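4-alpha-glucanotransferase (Corynebacterium glutamicum, PDB 5B68) is an amylomaltase of the TIM-barrel clan that also carries an N-terminal beta-sandwich domain. Local coordinates at residues A[10-16]-A[38-44]; A[200-204]-A[687-691]; A[207-211]-A[690-696]; A[405-411]-A[424-430]. All blocks are in the same frame, centred on the assembly; numbering follows the deposited sequence.

Contact 1 (A[10-16]-A[38-44]); sequences LADLYGV and ILRALGV
Leu39 wedges its forked end between Leu10, Tyr14 and Val16 and touches all three. Leu39 CD1 meets Leu10 CD2 at 3.9 Å. Leu39 CD2 lies against Tyr14 CB at 3.8 Å, the two side chains crossing at about a right angle, and the same methyl reaches Val16 CG2. The phenol ring of Tyr14 turns one face to Val44, whose CG2 sits 3.6 Å from the ring centroid and 16° off the ring normal, a CH-pi contact displaced toward the CZ side. Val44 has CG1 anti to its backbone N (chi1 -178°), which leaves CG2 as the methyl that meets the ring. Val16 spreads its two methyls, Val16 CG1 to Ile38 CG2 at 4.0 Å and Val16 CG2 to Leu42 CD1 at 3.8 Å.

Two N-terminal helices, 5-13 and 32-41, meet here at their C-terminal ends, and both end in a Schellman motif. Gly15 and Gly43 take positive phi, and the next residue bonds back into the last turn: Val16 N to Ala11 O and Val44 N to Leu39 O, each 2.9 Å. Val16 and Val44, just after the glycines, both point at the other segment. Helix 54-69 lies alongside, its Phe64 meeting the Tyr14 ring edge-to-face, while Ile38 leans on strands 467-472 and 481-484. Since the side chains meet through methyl groups, methylenes and one ring face, the pairing rests on shape and burial.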
loop_
_atom_site.group_PDB
_atom_site.type_symbol
_atom_site.label_atom_id
_atom_site.label_comp_id
_atom_site.label_asym_id
_atom_site.label_seq_id
_atom_site.Cartn_x
_atom_site.Cartn_y
_atom_site.Cartn_z
ATOM N N LEU A 10 -5.778 29.707 11.157
ATOM C CA LEU A 10 -6.583 28.973 10.207
ATOM C C LEU A 10 -5.951 27.654 9.814
ATOM O O LEU A 10 -6.603 26.628 9.775
ATOM C CB LEU A 10 -6.842 29.833 8.994
ATOM C CG LEU A 10 -7.837 29.303 7.954
ATOM C CD1 LEU A 10 -9.256 29.061 8.472
ATOM C CD2 LEU A 10 -7.880 30.276 6.811
ATOM N N ALA A 11 -4.667 27.706 9.491
ATOM C CA ALA A 11 -3.902 26.498 9.218
ATOM C C ALA A 11 -4.046 25.464 10.349
ATOM O O ALA A 11 -4.276 24.278 10.045
ATOM C CB ALA A 11 -2.405 26.870 9.034
ATOM N N ASP A 12 -3.913 25.867 11.610
ATOM C CA ASP A 12 -4.102 24.958 12.737
ATOM C C ASP A 12 -5.454 24.273 12.750
ATOM O O ASP A 12 -5.523 23.082 13.031
ATOM C CB ASP A 12 -3.953 25.654 14.101
ATOM C CG ASP A 12 -2.546 26.092 14.388
ATOM O OD1 ASP A 12 -1.568 25.687 13.721
ATOM O OD2 ASP A 12 -2.445 26.961 15.264
ATOM N N LEU A 13 -6.524 25.000 12.429
ATOM C CA LEU A 13 -7.903 24.393 12.478
ATOM C C LEU A 13 -8.085 23.301 11.407
ATOM O O LEU A 13 -8.850 22.343 11.572
ATOM C CB LEU A 13 -8.958 25.457 12.250
ATOM C CG LEU A 13 -9.055 26.502 13.373
ATOM C CD1 LEU A 13 -9.989 27.588 12.875
ATOM C CD2 LEU A 13 -9.482 25.915 14.705
ATOM N N TYR A 14 -7.362 23.462 10.307
ATOM C CA TYR A 14 -7.365 22.477 9.208
ATOM C C TYR A 14 -6.235 21.478 9.206
ATOM O O TYR A 14 -6.143 20.671 8.312
ATOM C CB TYR A 14 -7.434 23.245 7.889
ATOM C CG TYR A 14 -8.806 23.795 7.638
ATOM C CD1 TYR A 14 -9.811 22.991 7.076
ATOM C CD2 TYR A 14 -9.134 25.118 7.991
ATOM C CE1 TYR A 14 -11.069 23.492 6.878
ATOM C CE2 TYR A 14 -10.384 25.624 7.760
ATOM C CZ TYR A 14 -11.346 24.812 7.207
ATOM O OH TYR A 14 -12.585 25.368 6.994
ATOM N N GLY A 15 -5.388 21.507 10.237
ATOM C CA GLY A 15 -4.304 20.576 10.343
ATOM C C GLY A 15 -3.195 20.752 9.322
ATOM O O GLY A 15 -2.515 19.767 8.974
ATOM N N VAL A 16 -2.922 21.993 8.931
ATOM C CA VAL A 16 -1.924 22.264 7.943
ATOM C C VAL A 16 -0.739 22.774 8.711
ATOM O O VAL A 16 -0.864 23.748 9.472
ATOM C CB VAL A 16 -2.386 23.289 6.925
ATOM C CG1 VAL A 16 -1.272 23.556 5.895
ATOM C CG2 VAL A 16 -3.667 22.814 6.238
ATOM N N ILE A 38 -2.644 25.322 0.005
ATOM C CA ILE A 38 -3.055 24.045 0.607
ATOM C C ILE A 38 -4.431 24.225 1.258
ATOM O O ILE A 38 -5.273 23.388 1.065
ATOM C CB ILE A 38 -2.027 23.522 1.624
ATOM C CG1 ILE A 38 -0.711 23.246 0.887
ATOM C CG2 ILE A 38 -2.536 22.223 2.309
ATOM C CD1 ILE A 38 -0.852 22.314 -0.275
ATOM N N LEU A 39 -4.680 25.339 1.931
ATOM C CA LEU A 39 -6.048 25.597 2.454
ATOM C C LEU A 39 -7.111 25.594 1.354
ATOM O O LEU A 39 -8.160 24.995 1.500
ATOM C CB LEU A 39 -6.072 26.879 3.243
ATOM C CG LEU A 39 -5.353 26.732 4.584
ATOM C CD1 LEU A 39 -5.025 28.088 5.210
ATOM C CD2 LEU A 39 -6.208 25.979 5.589
ATOM N N ARG A 40 -6.802 26.223 0.239
ATOM C CA ARG A 40 -7.709 26.225 -0.916
ATOM C C ARG A 40 -7.901 24.840 -1.525
ATOM O O ARG A 40 -9.069 24.454 -1.827
ATOM C CB ARG A 40 -7.201 27.212 -1.957
ATOM C CG ARG A 40 -7.404 28.684 -1.596
ATOM C CD ARG A 40 -6.751 29.667 -2.604
ATOM N NE ARG A 40 -7.121 29.363 -3.979
ATOM C CZ ARG A 40 -8.355 29.450 -4.500
ATOM N NH1 ARG A 40 -8.535 29.121 -5.780
ATOM N NH2 ARG A 40 -9.421 29.840 -3.789
ATOM N N ALA A 41 -6.809 24.042 -1.560
ATOM C CA ALA A 41 -6.908 22.640 -1.991
ATOM C C ALA A 41 -7.837 21.843 -1.061
ATOM O O ALA A 41 -8.493 20.896 -1.468
ATOM C CB ALA A 41 -5.508 22.041 -2.052
ATOM N N LEU A 42 -7.908 22.245 0.203
ATOM C CA LEU A 42 -8.849 21.600 1.166
ATOM C C LEU A 42 -10.236 22.190 1.094
ATOM O O LEU A 42 -11.086 21.860 1.928
ATOM C CB LEU A 42 -8.273 21.727 2.580
ATOM C CG LEU A 42 -6.994 20.955 2.840
ATOM C CD1 LEU A 42 -6.525 21.274 4.251
ATOM C CD2 LEU A 42 -7.078 19.462 2.557
ATOM N N GLY A 43 -10.501 23.057 0.121
ATOM C CA GLY A 43 -11.820 23.636 -0.052
ATOM C C GLY A 43 -12.072 24.940 0.743
ATOM O O GLY A 43 -13.202 25.423 0.781
ATOM N N VAL A 44 -11.029 25.548 1.327
ATOM C CA VAL A 44 -11.231 26.762 2.054
ATOM C C VAL A 44 -11.332 27.909 1.036
ATOM O O VAL A 44 -10.448 28.077 0.180
ATOM C CB VAL A 44 -10.142 27.013 3.107
ATOM C CG1 VAL A 44 -10.445 28.284 3.874
ATOM C CG2 VAL A 44 -10.014 25.798 4.097
#

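Contact 2 (A[200-204]-A[687-691]); sequences DLGNL and IESLR
OD1 of Asp200, 3.9 Å from Ile687 CD1, is gripped by Arg249 through a salt bridge and by the hydroxyl of Ser189. The other carboxylate oxygen, OD2, is bonded to Ser192 OG and to the backbone N of Asp197, just ahead of the helix. So anchored, the aspartate offers its carbon to the contact: Asp200 CB lies 3.7 Å from Ile687 CD1. Ile687 is the central side chain. Its CG1 arm runs anti to the carbonyl carbon (chi1 -68°) and carries CD1 out to Asp200, while Ile687 CG2 branches toward CG, OD1 and ND2 of Asn203, each 3.7 Å away.

Residues 200-204 belong to helix 198-209, which links the parallel barrel strands 177-182 and 215-218 in a beta-alpha-beta crossover of the TIM barrel; residues 687-691 come from the C-terminal loop that runs along this helix. On the inner side Leu204 and Leu690 cross nearly at right angles, their CD1 methyls at a tight 3.5 Å, with Leu650 of helix 650-654 packed on both. At the outer side the link is through solvent: one water accepts from Asn203 ND2 at 3.0 Å and donates to Glu688 OE2 at 2.7 Å, spanning a direct gap of 4.3 Å between ND2 and OE2. Glu688 OE1 is held separately by the backbone N of Thr190.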
loop_
_atom_site.group_PDB
_atom_site.type_symbol
_atom_site.label_atom_id
_atom_site.label_comp_id
_atom_site.label_asym_id
_atom_site.label_seq_id
_atom_site.Cartn_x
_atom_site.Cartn_y
_atom_site.Cartn_z
ATOM N N ASP A 200 0.803 -18.427 -11.428
ATOM C CA ASP A 200 2.170 -18.361 -10.959
ATOM C C ASP A 200 2.316 -17.992 -9.488
ATOM O O ASP A 200 3.201 -18.504 -8.807
ATOM C CB ASP A 200 3.039 -17.418 -11.788
ATOM C CG ASP A 200 3.069 -17.793 -13.275
ATOM O OD1 ASP A 200 3.302 -18.952 -13.555
ATOM O OD2 ASP A 200 2.914 -16.893 -14.153
ATOM N N LEU A 201 1.482 -17.063 -9.037
ATOM C CA LEU A 201 1.434 -16.650 -7.616
ATOM C C LEU A 201 1.218 -17.845 -6.710
ATOM O O LEU A 201 1.956 -18.089 -5.702
ATOM C CB LEU A 201 0.354 -15.584 -7.405
ATOM C CG LEU A 201 0.131 -15.072 -5.977
ATOM C CD1 LEU A 201 1.404 -14.443 -5.492
ATOM C CD2 LEU A 201 -1.013 -14.087 -5.974
ATOM N N GLY A 202 0.166 -18.593 -6.984
ATOM C CA GLY A 202 -0.142 -19.753 -6.175
ATOM C C GLY A 202 0.894 -20.892 -6.270
ATOM O O GLY A 202 1.230 -21.509 -5.277
ATOM N N ASN A 203 1.458 -21.065 -7.457
ATOM C CA ASN A 203 2.481 -22.065 -7.755
ATOM C C ASN A 203 3.737 -21.727 -6.943
ATOM O O ASN A 203 4.217 -22.578 -6.198
ATOM C CB ASN A 203 2.793 -22.032 -9.269
ATOM C CG ASN A 203 3.699 -23.196 -9.727
ATOM O OD1 ASN A 203 4.165 -24.030 -8.909
ATOM N ND2 ASN A 203 4.000 -23.212 -11.034
ATOM N N LEU A 204 4.211 -20.493 -7.081
ATOM C CA LEU A 204 5.406 -20.010 -6.351
ATOM C C LEU A 204 5.157 -20.186 -4.855
ATOM O O LEU A 204 6.067 -20.665 -4.139
ATOM C CB LEU A 204 5.765 -18.609 -6.682
ATOM C CG LEU A 204 7.004 -17.978 -6.062
ATOM C CD1 LEU A 204 8.233 -18.796 -6.348
ATOM C CD2 LEU A 204 7.137 -16.550 -6.481
ATOM N N ILE A 687 9.743 -20.904 -12.380
ATOM C CA ILE A 687 9.274 -21.472 -11.082
ATOM C C ILE A 687 9.599 -22.964 -10.999
ATOM O O ILE A 687 9.993 -23.491 -9.939
ATOM C CB ILE A 687 7.777 -21.256 -10.871
ATOM C CG1 ILE A 687 7.537 -19.784 -10.686
ATOM C CG2 ILE A 687 7.259 -22.051 -9.663
ATOM C CD1 ILE A 687 6.090 -19.330 -10.850
ATOM N N GLU A 688 9.478 -23.635 -12.137
ATOM C CA GLU A 688 9.637 -25.083 -12.214
ATOM C C GLU A 688 11.054 -25.518 -11.874
ATOM O O GLU A 688 11.261 -26.632 -11.413
ATOM C CB GLU A 688 9.243 -25.623 -13.603
ATOM C CG GLU A 688 7.741 -25.717 -13.801
ATOM C CD GLU A 688 7.139 -24.436 -14.313
ATOM O OE1 GLU A 688 7.842 -23.392 -14.464
ATOM O OE2 GLU A 688 5.949 -24.513 -14.586
ATOM N N SER A 689 12.001 -24.637 -12.109
ATOM C CA SER A 689 13.386 -24.920 -11.883
ATOM C C SER A 689 13.912 -24.458 -10.587
ATOM O O SER A 689 15.124 -24.608 -10.363
ATOM C CB SER A 689 14.215 -24.158 -12.887
ATOM O OG SER A 689 13.885 -24.624 -14.142
ATOM N N LEU A 690 13.111 -23.752 -9.783
ATOM C CA LEU A 690 13.692 -23.103 -8.610
ATOM C C LEU A 690 14.419 -24.034 -7.683
ATOM O O LEU A 690 15.513 -23.696 -7.158
ATOM C CB LEU A 690 12.600 -22.402 -7.788
ATOM C CG LEU A 690 12.257 -21.000 -8.305
ATOM C CD1 LEU A 690 10.975 -20.507 -7.623
ATOM C CD2 LEU A 690 13.329 -19.985 -7.965
ATOM N N ARG A 691 13.787 -25.148 -7.410
ATOM C CA ARG A 691 14.296 -26.111 -6.471
ATOM C C ARG A 691 15.313 -27.072 -7.093
ATOM O O ARG A 691 15.753 -27.945 -6.407
ATOM C CB ARG A 691 13.152 -26.887 -5.806
ATOM C CG ARG A 691 12.310 -25.943 -4.989
ATOM C CD ARG A 691 11.195 -26.601 -4.203
ATOM N NE ARG A 691 11.700 -27.188 -2.982
ATOM C CZ ARG A 691 12.008 -28.472 -2.864
ATOM N NH1 ARG A 691 11.836 -29.324 -3.901
ATOM N NH2 ARG A 691 12.483 -28.907 -1.689
HETATM O O HOH W 1 4.827 -25.684 -12.464
#

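Contact 3 (A[207-211]-A[690-696]); sequences VVAQD and LRENELY
Asp211 receives both Arg691 and Tyr696, joining the chain at the C-terminal side of helix 198-209, an outer helix of the TIM barrel, to the start of the C-terminal helix 694-702. Arg691 bends at chi3 (80°) and grips the carboxylate side-on in a two-pronged salt bridge, Arg691 NE to Asp211 OD2 at 2.8 Å and Arg691 NH2 to Asp211 OD1 at 3.0 Å. Both bonds use syn lone pairs and are nearly straight; the carboxylate and guanidinium planes lie 11° apart. Tyr696 OH donates to Asp211 OD2 from the anti side at 2.6 Å, somewhat out of the carboxylate plane, so that OD2 holds two donors and the carboxylate is probably kept as an anion.

The inner part is closely packed: Tyr696 is buried, its hydroxyl beside Val208 and tied by a water to Val208 O. Met653 of helix 650-654 also packs on this tyrosine, and Arg691 CD rests on Val207 CG1 at 3.6 Å. Exposed Gln210 forms the looser, solvent side. Its amide stands at 80° to the guanidinium plane; Gln210 OE1 lies over one guanidinium face, 3.3 Å from Arg691 CD, without a hydrogen bond to NE.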
loop_
_atom_site.group_PDB
_atom_site.type_symbol
_atom_site.label_atom_id
_atom_site.label_comp_id
_atom_site.label_asym_id
_atom_site.label_seq_id
_atom_site.Cartn_x
_atom_site.Cartn_y
_atom_site.Cartn_z
ATOM N N VAL A 207 5.612 -23.726 -3.850
ATOM C CA VAL A 207 7.006 -24.182 -3.940
ATOM C C VAL A 207 7.828 -23.707 -2.767
ATOM O O VAL A 207 8.504 -24.469 -2.128
ATOM C CB VAL A 207 7.654 -23.659 -5.242
ATOM C CG1 VAL A 207 9.180 -23.765 -5.216
ATOM C CG2 VAL A 207 7.102 -24.369 -6.444
ATOM N N VAL A 208 7.767 -22.430 -2.438
ATOM C CA VAL A 208 8.683 -21.915 -1.373
ATOM C C VAL A 208 8.168 -22.410 -0.045
ATOM O O VAL A 208 8.936 -22.493 0.902
ATOM C CB VAL A 208 8.860 -20.400 -1.405
ATOM C CG1 VAL A 208 9.479 -19.944 -2.708
ATOM C CG2 VAL A 208 7.530 -19.685 -1.211
ATOM N N ALA A 209 6.880 -22.771 0.048
ATOM C CA ALA A 209 6.343 -23.305 1.280
ATOM C C ALA A 209 6.986 -24.679 1.617
ATOM O O ALA A 209 7.032 -25.062 2.769
ATOM C CB ALA A 209 4.847 -23.491 1.140
ATOM N N GLN A 210 7.514 -25.386 0.610
ATOM C CA GLN A 210 8.041 -26.768 0.834
ATOM C C GLN A 210 9.343 -26.637 1.592
ATOM O O GLN A 210 9.824 -27.603 2.179
ATOM C CB GLN A 210 8.333 -27.437 -0.506
ATOM C CG GLN A 210 7.070 -27.643 -1.282
ATOM C CD GLN A 210 7.271 -28.040 -2.723
ATOM O OE1 GLN A 210 8.386 -28.029 -3.265
ATOM N NE2 GLN A 210 6.148 -28.266 -3.396
ATOM N N ASP A 211 9.973 -25.468 1.521
ATOM C CA ASP A 211 11.194 -25.225 2.249
ATOM C C ASP A 211 11.084 -24.361 3.479
ATOM O O ASP A 211 12.132 -23.949 3.986
ATOM C CB ASP A 211 12.282 -24.738 1.294
ATOM C CG ASP A 211 12.429 -25.667 0.139
ATOM O OD1 ASP A 211 12.824 -26.811 0.392
ATOM O OD2 ASP A 211 12.084 -25.321 -0.993
ATOM N N LEU A 690 13.111 -23.752 -9.783
ATOM C CA LEU A 690 13.692 -23.103 -8.610
ATOM C C LEU A 690 14.419 -24.034 -7.683
ATOM O O LEU A 690 15.513 -23.696 -7.158
ATOM C CB LEU A 690 12.600 -22.402 -7.788
ATOM C CG LEU A 690 12.257 -21.000 -8.305
ATOM C CD1 LEU A 690 10.975 -20.507 -7.623
ATOM C CD2 LEU A 690 13.329 -19.985 -7.965
ATOM N N ARG A 691 13.787 -25.148 -7.410
ATOM C CA ARG A 691 14.296 -26.111 -6.471
ATOM C C ARG A 691 15.313 -27.072 -7.093
ATOM O O ARG A 691 15.753 -27.945 -6.407
ATOM C CB ARG A 691 13.152 -26.887 -5.806
ATOM C CG ARG A 691 12.310 -25.943 -4.989
ATOM C CD ARG A 691 11.195 -26.601 -4.203
ATOM N NE ARG A 691 11.700 -27.188 -2.982
ATOM C CZ ARG A 691 12.008 -28.472 -2.864
ATOM N NH1 ARG A 691 11.836 -29.324 -3.901
ATOM N NH2 ARG A 691 12.483 -28.907 -1.689
ATOM N N GLU A 692 15.686 -26.884 -8.373
ATOM C CA GLU A 692 16.725 -27.647 -9.016
ATOM C C GLU A 692 18.061 -26.984 -8.755
ATOM O O GLU A 692 19.055 -27.593 -9.020
ATOM C CB GLU A 692 16.496 -27.736 -10.549
ATOM C CG GLU A 692 15.293 -28.577 -10.919
ATOM C CD GLU A 692 14.875 -28.460 -12.385
ATOM O OE1 GLU A 692 15.339 -27.542 -13.121
ATOM O OE2 GLU A 692 14.039 -29.290 -12.798
ATOM N N ASN A 693 18.126 -25.727 -8.309
ATOM C CA ASN A 693 19.458 -25.082 -8.227
ATOM C C ASN A 693 19.921 -25.178 -6.796
ATOM O O ASN A 693 19.130 -24.984 -5.880
ATOM C CB ASN A 693 19.521 -23.605 -8.631
ATOM C CG ASN A 693 18.431 -23.184 -9.587
ATOM O OD1 ASN A 693 18.417 -23.565 -10.767
ATOM N ND2 ASN A 693 17.507 -22.364 -9.082
ATOM N N GLU A 694 21.198 -25.485 -6.615
ATOM C CA GLU A 694 21.777 -25.631 -5.296
ATOM C C GLU A 694 21.755 -24.324 -4.482
ATOM O O GLU A 694 21.560 -24.392 -3.243
ATOM C CB GLU A 694 23.226 -26.190 -5.396
ATOM C CG GLU A 694 23.865 -26.598 -4.051
ATOM C CD GLU A 694 25.363 -27.014 -4.153
ATOM O OE1 GLU A 694 26.165 -26.355 -4.900
ATOM O OE2 GLU A 694 25.755 -28.002 -3.460
ATOM N N LEU A 695 21.945 -23.165 -5.148
ATOM C CA LEU A 695 21.902 -21.842 -4.457
ATOM C C LEU A 695 20.562 -21.623 -3.713
ATOM O O LEU A 695 20.563 -21.271 -2.544
ATOM C CB LEU A 695 22.226 -20.661 -5.396
ATOM C CG LEU A 695 22.209 -19.270 -4.719
ATOM C CD1 LEU A 695 23.196 -19.279 -3.530
ATOM C CD2 LEU A 695 22.569 -18.123 -5.665
ATOM N N TYR A 696 19.446 -21.939 -4.364
ATOM C CA TYR A 696 18.121 -21.871 -3.712
ATOM C C TYR A 696 18.082 -22.616 -2.372
ATOM O O TYR A 696 17.646 -22.079 -1.367
ATOM C CB TYR A 696 17.035 -22.425 -4.665
ATOM C CG TYR A 696 15.713 -22.536 -4.011
ATOM C CD1 TYR A 696 15.397 -23.651 -3.299
ATOM C CD2 TYR A 696 14.808 -21.494 -4.014
ATOM C CE1 TYR A 696 14.206 -23.784 -2.655
ATOM C CE2 TYR A 696 13.615 -21.613 -3.354
ATOM C CZ TYR A 696 13.321 -22.741 -2.660
ATOM O OH TYR A 696 12.142 -22.893 -1.979
HETATM O O HOH W 2 11.584 -21.358 0.383
#

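Contact 4 (A[405-411]-A[424-430]); sequences LAPDASV and DWSQPPW
Val411 and Pro429 slide past each other in opposite directions, Val411 CG2 against Pro429 CB at 3.8 Å. They lie across a long-looped beta hairpin whose strands, 409-413 and 423-424, form one side of a four-stranded antiparallel sheet. With chi1 at -179°, the CG1 methyl of Val411 stands trans to the backbone N and approaches Trp425 CE3 obliquely, while CG2 faces the proline. The Pro429 ring in turn leans its CG on Ala409 CB at 4.0 Å and on Ala406 CB, covering the type I turn that these two alanines bracket. Farther along, Leu405 brings CD2 obliquely to the Trp430 indole and CD1 toward Pro428 CG.

Beyond the short strand 423-424 the two chains stay joined by separate bonds. Val411 N donates to Gln427 O at 2.9 Å, Val411 O receives Trp425 N at 2.8 Å, and Ala406 N meets Pro429 O nearly head-on, with a C=O...N angle of 169°. Arg473 braces both segments, bonding Pro407 O through NE and Ser426 O through NH2. The indoles mark the two ends: Trp425 meets His461 edge-to-face and its side chain comes within about 4 Å of a bound BTB molecule, whereas the side chain of Trp430 comes within about 3 Å of a glycerol, both ligands probably from the crystallisation liquor. Gln427 OE1 is buried near Val411 CB and has no polar partner in the model. Ser410 OG donates to the syn lone pair of Asp424 OD1 at 2.7 Å, and the same oxygen takes a weak bond from Ser426 N.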
loop_
_atom_site.group_PDB
_atom_site.type_symbol
_atom_site.label_atom_id
_atom_site.label_comp_id
_atom_site.label_asym_id
_atom_site.label_seq_id
_atom_site.Cartn_x
_atom_site.Cartn_y
_atom_site.Cartn_z
ATOM N N LEU A 405 -11.043 13.438 -1.814
ATOM C CA LEU A 405 -9.631 13.777 -2.137
ATOM C C LEU A 405 -9.427 15.252 -2.126
ATOM O O LEU A 405 -10.396 16.032 -2.136
ATOM C CB LEU A 405 -9.289 13.210 -3.531
ATOM C CG LEU A 405 -9.303 11.692 -3.605
ATOM C CD1 LEU A 405 -9.309 11.208 -5.053
ATOM C CD2 LEU A 405 -8.174 11.071 -2.821
ATOM N N ALA A 406 -8.180 15.687 -2.147
ATOM C CA ALA A 406 -7.826 17.085 -2.326
ATOM C C ALA A 406 -6.919 17.139 -3.566
ATOM O O ALA A 406 -5.694 17.222 -3.425
ATOM C CB ALA A 406 -7.113 17.613 -1.077
ATOM N N PRO A 407 -7.512 17.068 -4.786
ATOM C CA PRO A 407 -6.682 16.895 -5.967
ATOM C C PRO A 407 -5.767 18.076 -6.360
ATOM O O PRO A 407 -4.822 17.857 -7.118
ATOM C CB PRO A 407 -7.729 16.579 -7.094
ATOM C CG PRO A 407 -8.995 17.168 -6.595
ATOM C CD PRO A 407 -8.953 16.941 -5.119
ATOM N N ASP A 408 -5.950 19.266 -5.787
ATOM C CA ASP A 408 -5.004 20.354 -6.074
ATOM C C ASP A 408 -3.741 20.292 -5.257
ATOM O O ASP A 408 -2.896 21.167 -5.362
ATOM C CB ASP A 408 -5.715 21.685 -5.919
ATOM C CG ASP A 408 -6.765 21.937 -7.026
ATOM O OD1 ASP A 408 -6.786 21.242 -8.026
ATOM O OD2 ASP A 408 -7.538 22.886 -6.913
ATOM N N ALA A 409 -3.593 19.259 -4.425
ATOM C CA ALA A 409 -2.343 18.984 -3.730
ATOM C C ALA A 409 -1.799 17.672 -4.314
ATOM O O ALA A 409 -2.547 16.808 -4.856
ATOM C CB ALA A 409 -2.564 18.844 -2.205
ATOM N N SER A 410 -0.500 17.508 -4.149
ATOM C CA SER A 410 0.186 16.353 -4.645
ATOM C C SER A 410 1.071 15.819 -3.501
ATOM O O SER A 410 1.789 16.573 -2.841
ATOM C CB SER A 410 0.982 16.743 -5.935
ATOM O OG SER A 410 1.485 15.566 -6.505
ATOM N N VAL A 411 1.043 14.542 -3.285
ATOM C CA VAL A 411 1.817 13.855 -2.207
ATOM C C VAL A 411 3.270 13.641 -2.574
ATOM O O VAL A 411 3.581 13.303 -3.696
ATOM C CB VAL A 411 1.218 12.485 -1.831
ATOM C CG1 VAL A 411 2.021 11.819 -0.714
ATOM C CG2 VAL A 411 -0.202 12.635 -1.376
ATOM N N ASP A 424 8.138 14.424 -5.601
ATOM C CA ASP A 424 6.717 14.532 -5.843
ATOM C C ASP A 424 6.272 13.189 -6.377
ATOM O O ASP A 424 6.711 12.794 -7.421
ATOM C CB ASP A 424 6.464 15.599 -6.900
ATOM C CG ASP A 424 4.986 15.806 -7.196
ATOM O OD1 ASP A 424 4.148 15.262 -6.478
ATOM O OD2 ASP A 424 4.681 16.537 -8.144
ATOM N N TRP A 425 5.401 12.493 -5.659
ATOM C CA TRP A 425 4.915 11.185 -6.084
ATOM C C TRP A 425 3.675 11.286 -6.958
ATOM O O TRP A 425 3.263 10.327 -7.554
ATOM C CB TRP A 425 4.627 10.297 -4.880
ATOM C CG TRP A 425 5.787 10.107 -4.000
ATOM C CD1 TRP A 425 7.073 10.245 -4.338
ATOM C CD2 TRP A 425 5.774 9.746 -2.619
ATOM N NE1 TRP A 425 7.876 10.002 -3.272
ATOM C CE2 TRP A 425 7.098 9.692 -2.197
ATOM C CE3 TRP A 425 4.771 9.474 -1.700
ATOM C CZ2 TRP A 425 7.449 9.365 -0.903
ATOM C CZ3 TRP A 425 5.128 9.147 -0.417
ATOM C CH2 TRP A 425 6.448 9.106 -0.029
ATOM N N SER A 426 3.097 12.475 -6.975
ATOM C CA SER A 426 2.013 12.871 -7.860
ATOM C C SER A 426 0.600 12.474 -7.419
ATOM O O SER A 426 -0.359 12.833 -8.037
ATOM C CB SER A 426 2.281 12.376 -9.275
ATOM O OG SER A 426 1.807 11.074 -9.435
ATOM N N GLN A 427 0.488 11.764 -6.318
ATOM C CA GLN A 427 -0.806 11.260 -5.892
ATOM C C GLN A 427 -1.690 12.330 -5.267
ATOM O O GLN A 427 -1.191 13.167 -4.562
ATOM C CB GLN A 427 -0.587 10.124 -4.911
ATOM C CG GLN A 427 0.295 9.022 -5.460
ATOM C CD GLN A 427 1.223 8.474 -4.424
ATOM O OE1 GLN A 427 1.255 8.954 -3.313
ATOM N NE2 GLN A 427 1.959 7.447 -4.773
ATOM N N PRO A 428 -3.000 12.268 -5.480
ATOM C CA PRO A 428 -3.870 13.175 -4.730
ATOM C C PRO A 428 -4.133 12.644 -3.323
ATOM O O PRO A 428 -4.447 11.471 -3.170
ATOM C CB PRO A 428 -5.147 13.203 -5.578
ATOM C CG PRO A 428 -5.221 11.870 -6.215
ATOM C CD PRO A 428 -3.771 11.462 -6.432
ATOM N N PRO A 429 -3.995 13.477 -2.291
ATOM C CA PRO A 429 -4.187 12.917 -0.954
ATOM C C PRO A 429 -5.646 12.809 -0.609
ATOM O O PRO A 429 -6.474 13.530 -1.113
ATOM C CB PRO A 429 -3.513 13.933 -0.068
ATOM C CG PRO A 429 -3.628 15.235 -0.796
ATOM C CD PRO A 429 -3.498 14.859 -2.236
ATOM N N TRP A 430 -5.934 12.027 0.412
ATOM C CA TRP A 430 -7.246 12.061 1.006
ATOM C C TRP A 430 -7.489 13.478 1.521
ATOM O O TRP A 430 -6.582 14.155 1.935
ATOM C CB TRP A 430 -7.303 11.175 2.240
ATOM C CG TRP A 430 -7.189 9.709 2.091
ATOM C CD1 TRP A 430 -6.282 8.913 2.695
ATOM C CD2 TRP A 430 -8.070 8.834 1.384
ATOM N NE1 TRP A 430 -6.503 7.604 2.387
ATOM C CE2 TRP A 430 -7.603 7.524 1.584
ATOM C CE3 TRP A 430 -9.192 9.027 0.593
ATOM C CZ2 TRP A 430 -8.218 6.426 1.020
ATOM C CZ3 TRP A 430 -9.798 7.934 0.038
ATOM C CH2 TRP A 430 -9.309 6.653 0.248
#

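In the fold
The four contacts form two groups on opposite sides of the chain's centre. Contacts 2 and 3, with centres 9 Å apart, share helix 198-209 together with Leu690 and Arg691, and fasten the C-terminal end of the chain along an early barrel helix. Contacts 1 and 4 have centres about 14 Å apart and touch, Ala41 and Leu42 packing on the 406-409 turn. Contact 1 closes first along the chain; contact 4 falls within the span of nearly 500 residues that contacts 2 and 3 bridge. The N-terminal helices thus pack on the antiparallel sheet of 409-413 and the C-terminal residues on helix 198-209, with 50 Å between the centres of contacts 1 and 2.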